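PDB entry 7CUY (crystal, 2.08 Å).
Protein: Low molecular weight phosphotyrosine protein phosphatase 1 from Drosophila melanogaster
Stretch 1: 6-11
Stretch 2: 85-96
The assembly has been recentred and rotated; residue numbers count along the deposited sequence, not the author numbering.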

ATOM      1  N   LEU A   6      -2.170   6.400   2.849  1.00 14.87           N
ATOM      2  CA  LEU A   6      -0.877   5.832   3.248  1.00 14.61           C
ATOM      3  C   LEU A   6      -0.929   4.316   3.143  1.00 14.59           C
ATOM      4  O   LEU A   6      -1.751   3.679   3.812  1.00 16.91           O
ATOM      5  CB  LEU A   6      -0.519   6.246   4.677  1.00 14.46           C
ATOM      6  CG  LEU A   6       0.855   5.811   5.212  1.00 17.82           C
ATOM      7  CD1 LEU A   6       2.005   6.462   4.409  1.00 18.39           C
ATOM      8  CD2 LEU A   6       0.992   6.116   6.702  1.00 19.03           C
ATOM      9  N   MET A   7      -0.070   3.727   2.311  1.00 16.39           N
ATOM     10  CA  MET A   7       0.008   2.267   2.223  1.00 15.22           C
ATOM     11  C   MET A   7       1.077   1.728   3.168  1.00 17.76           C
ATOM     12  O   MET A   7       2.211   2.196   3.145  1.00 18.60           O
ATOM     13  CB  MET A   7       0.322   1.812   0.798  1.00 17.12           C
ATOM     14  CG  MET A   7      -0.630   2.364  -0.239  1.00 17.34           C
ATOM     15  SD  MET A   7      -2.284   1.701  -0.070  1.00 20.16           S
ATOM     16  CE  MET A   7      -3.025   2.255  -1.639  1.00 16.27           C
ATOM     17  N   ILE A   8       0.729   0.707   3.958  1.00 17.47           N
ATOM     18  CA  ILE A   8       1.607   0.145   4.983  1.00 14.90           C
ATOM     19  C   ILE A   8       1.789  -1.342   4.710  1.00 20.96           C
ATOM     20  O   ILE A   8       0.808  -2.058   4.463  1.00 18.70           O
ATOM     21  CB  ILE A   8       1.005   0.327   6.399  1.00 17.01           C
ATOM     22  CG1 ILE A   8       0.837   1.803   6.756  1.00 15.96           C
ATOM     23  CG2 ILE A   8       1.809  -0.417   7.447  1.00 18.95           C
ATOM     24  CD1 ILE A   8       2.091   2.611   6.557  1.00 19.90           C
ATOM     25  N   CYS A   9       3.023  -1.819   4.801  1.00 17.43           N
ATOM     26  CA  CYS A   9       3.237  -3.252   4.964  1.00 19.31           C
ATOM     27  C   CYS A   9       4.325  -3.432   6.020  1.00 23.27           C
ATOM     28  O   CYS A   9       4.711  -2.478   6.710  1.00 20.06           O
ATOM     29  CB  CYS A   9       3.561  -3.927   3.629  1.00 15.75           C
ATOM     30  SG  CYS A   9       5.115  -3.415   2.863  1.00 20.89           S
ATOM     31  N   LEU A  10       4.815  -4.666   6.159  1.00 20.93           N
ATOM     32  CA  LEU A  10       5.707  -4.958   7.280  1.00 25.42           C
ATOM     33  C   LEU A  10       7.038  -4.224   7.132  1.00 25.34           C
ATOM     34  O   LEU A  10       7.536  -3.637   8.102  1.00 24.00           O
ATOM     35  CB  LEU A  10       5.928  -6.465   7.409  1.00 21.51           C
ATOM     36  CG  LEU A  10       6.885  -6.955   8.510  1.00 23.37           C
ATOM     37  CD1 LEU A  10       6.484  -6.402   9.879  1.00 20.23           C
ATOM     38  CD2 LEU A  10       6.926  -8.470   8.557  1.00 21.53           C
ATOM     39  N   GLY A  11       7.621  -4.237   5.928  1.00 23.86           N
ATOM     40  CA  GLY A  11       8.941  -3.656   5.719  1.00 24.88           C
ATOM     41  C   GLY A  11       9.021  -2.581   4.649  1.00 22.84           C
ATOM     42  O   GLY A  11      10.043  -1.899   4.537  1.00 20.71           O
TER
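Stretch 2 (85-96) FGMDEDNMSELR

A strand that turns into a helix can dock on a neighbouring strand twice, first by backbone pairing and then by side chains, and the phosphatase segment 85-96 illustrates both. Phe-85 and Gly-86 end a strand running parallel to strand 6-9. Phe-85 N donates to Leu-6 O at 2.9 Å and Phe-85 O accepts from Ile-8 N at 2.8 Å, so that Phe-85 straddles Met-7. This register puts the two side chains on the same face of the sheet. Both take chi1 m, and Met-7 SD lies 3.7 Å from Phe-85 CD2, an oblique sulfur-aromatic contact.

Beyond Gly-86 the chain leaves the sheet. Met-87, m at chi1 and chi2, folds back over stretch 1: its CG lies 3.7 Å from Cys-9 CB, while its CE reaches to 4.3 Å from Met-7 CB. Asp-88, with chi1 p, caps the helix by accepting from Asn-91 N through OD1 at 2.8 Å. Asn-91 answers with chi1 m, which carries its OD1 back to Met-87 N, 2.8 Å away, and leaves that atom 3.6 Å from Cys-9 CA.

Helix 89-96 then crosses the strand at 113°, with the axes 8.8 Å apart at closest approach. One turn after Asn-91, Leu-95 (m, t) also points toward the strand, bringing CD2 within 4.1 Å of Ile-8 CG1.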

ATOM      1  N   PHE A  85      -3.778   1.916   4.970  1.00 15.11           N
ATOM      2  CA  PHE A  85      -4.057   0.571   4.472  1.00 16.33           C
ATOM      3  C   PHE A  85      -2.989  -0.420   4.924  1.00 18.63           C
ATOM      4  O   PHE A  85      -1.799  -0.210   4.674  1.00 16.58           O
ATOM      5  CB  PHE A  85      -4.099   0.542   2.936  1.00 19.46           C
ATOM      6  CG  PHE A  85      -5.341   1.145   2.328  1.00 17.76           C
ATOM      7  CD1 PHE A  85      -6.505   0.409   2.222  1.00 19.44           C
ATOM      8  CD2 PHE A  85      -5.325   2.429   1.830  1.00 19.49           C
ATOM      9  CE1 PHE A  85      -7.643   0.959   1.629  1.00 19.51           C
ATOM     10  CE2 PHE A  85      -6.455   2.986   1.256  1.00 19.00           C
ATOM     11  CZ  PHE A  85      -7.614   2.252   1.154  1.00 19.23           C
ATOM     12  N   GLY A  86      -3.422  -1.544   5.538  1.00 18.17           N
ATOM     13  CA  GLY A  86      -2.545  -2.683   5.698  1.00 14.39           C
ATOM     14  C   GLY A  86      -2.715  -3.658   4.549  1.00 15.91           C
ATOM     15  O   GLY A  86      -3.678  -3.598   3.795  1.00 15.56           O
ATOM     16  N   MET A  87      -1.763  -4.573   4.419  1.00 15.75           N
ATOM     17  CA  MET A  87      -1.835  -5.579   3.370  1.00 19.34           C
ATOM     18  C   MET A  87      -2.410  -6.913   3.839  1.00 21.10           C
ATOM     19  O   MET A  87      -3.031  -7.621   3.035  1.00 18.84           O
ATOM     20  CB  MET A  87      -0.446  -5.813   2.769  1.00 16.97           C
ATOM     21  CG  MET A  87       0.216  -4.542   2.241  1.00 15.77           C
ATOM     22  SD  MET A  87      -0.651  -3.829   0.825  1.00 22.13           S
ATOM     23  CE  MET A  87      -1.030  -2.205   1.425  1.00 18.25           C
ATOM     24  N   ASP A  88      -2.203  -7.282   5.106  1.00 18.11           N
ATOM     25  CA  ASP A  88      -2.646  -8.573   5.625  1.00 21.54           C
ATOM     26  C   ASP A  88      -3.101  -8.394   7.073  1.00 21.74           C
ATOM     27  O   ASP A  88      -3.030  -7.299   7.635  1.00 19.06           O
ATOM     28  CB  ASP A  88      -1.537  -9.633   5.481  1.00 17.55           C
ATOM     29  CG  ASP A  88      -0.300  -9.301   6.265  1.00 19.41           C
ATOM     30  OD1 ASP A  88      -0.379  -8.443   7.162  1.00 23.31           O
ATOM     31  OD2 ASP A  88       0.771  -9.894   5.983  1.00 21.55           O
ATOM     32  N   GLU A  89      -3.569  -9.482   7.685  1.00 18.08           N
ATOM     33  CA  GLU A  89      -4.156  -9.370   9.015  1.00 23.40           C
ATOM     34  C   GLU A  89      -3.126  -8.984  10.079  1.00 24.26           C
ATOM     35  O   GLU A  89      -3.477  -8.289  11.042  1.00 20.86           O
ATOM     36  CB  GLU A  89      -4.856 -10.682   9.402  1.00 24.02           C
ATOM     37  CG  GLU A  89      -4.008 -11.940   9.201  1.00 33.73           C
ATOM     38  CD  GLU A  89      -4.057 -12.498   7.771  1.00 41.52           C
ATOM     39  OE1 GLU A  89      -3.210 -12.093   6.936  1.00 26.92           O
ATOM     40  OE2 GLU A  89      -4.941 -13.356   7.495  1.00 49.45           O
ATOM     41  N   ASP A  90      -1.873  -9.433   9.937  1.00 21.27           N
ATOM     42  CA  ASP A  90      -0.802  -9.001  10.841  1.00 21.04           C
ATOM     43  C   ASP A  90      -0.592  -7.488  10.768  1.00 24.85           C
ATOM     44  O   ASP A  90      -0.436  -6.822  11.798  1.00 22.26           O
ATOM     45  CB  ASP A  90       0.508  -9.723  10.495  1.00 23.54           C
ATOM     46  CG  ASP A  90       0.548 -11.181  10.970  1.00 32.40           C
ATOM     47  OD1 ASP A  90      -0.299 -11.593  11.796  1.00 33.40           O
ATOM     48  OD2 ASP A  90       1.457 -11.916  10.512  1.00 32.10           O
ATOM     49  N   ASN A  91      -0.539  -6.929   9.546  1.00 21.67           N
ATOM     50  CA  ASN A  91      -0.546  -5.474   9.378  1.00 20.39           C
ATOM     51  C   ASN A  91      -1.661  -4.824  10.183  1.00 21.29           C
ATOM     52  O   ASN A  91      -1.439  -3.834  10.896  1.00 19.27           O
ATOM     53  CB  ASN A  91      -0.720  -5.099   7.906  1.00 19.75           C
ATOM     54  CG  ASN A  91       0.500  -5.383   7.086  1.00 21.16           C
ATOM     55  OD1 ASN A  91       0.455  -5.333   5.857  1.00 18.05           O
ATOM     56  ND2 ASN A  91       1.616  -5.685   7.762  1.00 20.47           N
ATOM     57  N   MET A  92      -2.887  -5.353  10.054  1.00 17.43           N
ATOM     58  CA  MET A  92      -4.024  -4.718  10.708  1.00 16.04           C
ATOM     59  C   MET A  92      -3.842  -4.688  12.224  1.00 18.70           C
ATOM     60  O   MET A  92      -4.100  -3.661  12.864  1.00 18.41           O
ATOM     61  CB  MET A  92      -5.331  -5.431  10.327  1.00 17.59           C
ATOM     62  CG  MET A  92      -5.696  -5.334   8.847  1.00 18.41           C
ATOM     63  SD  MET A  92      -5.342  -3.726   8.071  1.00 21.41           S
ATOM     64  CE  MET A  92      -6.498  -2.587   8.812  1.00 18.46           C
ATOM     65  N   SER A  93      -3.382  -5.800  12.812  1.00 17.81           N
ATOM     66  CA  SER A  93      -3.119  -5.835  14.254  1.00 19.19           C
ATOM     67  C   SER A  93      -2.103  -4.773  14.656  1.00 19.01           C
ATOM     68  O   SER A  93      -2.313  -4.028  15.622  1.00 15.97           O
ATOM     69  CB  SER A  93      -2.624  -7.223  14.672  1.00 23.45           C
ATOM     70  OG  SER A  93      -3.587  -8.229  14.361  1.00 30.85           O
ATOM     71  N   GLU A  94      -1.000  -4.671  13.905  1.00 19.71           N
ATOM     72  CA  GLU A  94       0.025  -3.678  14.217  1.00 17.70           C
ATOM     73  C   GLU A  94      -0.525  -2.257  14.133  1.00 21.15           C
ATOM     74  O   GLU A  94      -0.255  -1.428  15.011  1.00 22.46           O
ATOM     75  CB  GLU A  94       1.223  -3.856  13.285  1.00 23.81           C
ATOM     76  CG  GLU A  94       2.104  -5.061  13.609  1.00 28.37           C
ATOM     77  CD  GLU A  94       2.940  -4.861  14.887  1.00 41.13           C
ATOM     78  OE1 GLU A  94       4.186  -4.718  14.795  1.00 48.36           O
ATOM     79  OE2 GLU A  94       2.355  -4.850  15.988  1.00 41.20           O
ATOM     80  N   LEU A  95      -1.294  -1.947  13.082  1.00 18.55           N
ATOM     81  CA  LEU A  95      -1.848  -0.600  12.961  1.00 17.44           C
ATOM     82  C   LEU A  95      -2.795  -0.283  14.115  1.00 20.62           C
ATOM     83  O   LEU A  95      -2.779   0.835  14.657  1.00 18.08           O
ATOM     84  CB  LEU A  95      -2.572  -0.440  11.615  1.00 19.03           C
ATOM     85  CG  LEU A  95      -1.679  -0.387  10.377  1.00 19.22           C
ATOM     86  CD1 LEU A  95      -2.468  -0.579   9.102  1.00 19.70           C
ATOM     87  CD2 LEU A  95      -0.919   0.919  10.345  1.00 15.44           C
ATOM     88  N   ARG A  96      -3.648  -1.250  14.485  1.00 19.50           N
ATOM     89  CA  ARG A  96      -4.547  -1.057  15.616  1.00 21.21           C
ATOM     90  C   ARG A  96      -3.768  -0.693  16.874  1.00 21.44           C
ATOM     91  O   ARG A  96      -4.144   0.235  17.600  1.00 22.14           O
ATOM     92  CB  ARG A  96      -5.381  -2.317  15.863  1.00 19.32           C
ATOM     93  CG  ARG A  96      -6.632  -2.474  14.997  1.00 23.60           C
ATOM     94  CD  ARG A  96      -7.597  -3.543  15.573  1.00 23.40           C
ATOM     95  NE  ARG A  96      -6.924  -4.830  15.738  1.00 21.76           N
ATOM     96  CZ  ARG A  96      -6.461  -5.271  16.903  1.00 21.02           C
ATOM     97  NH1 ARG A  96      -6.628  -4.527  17.997  1.00 17.47           N
ATOM     98  NH2 ARG A  96      -5.829  -6.442  16.969  1.00 19.41           N
TER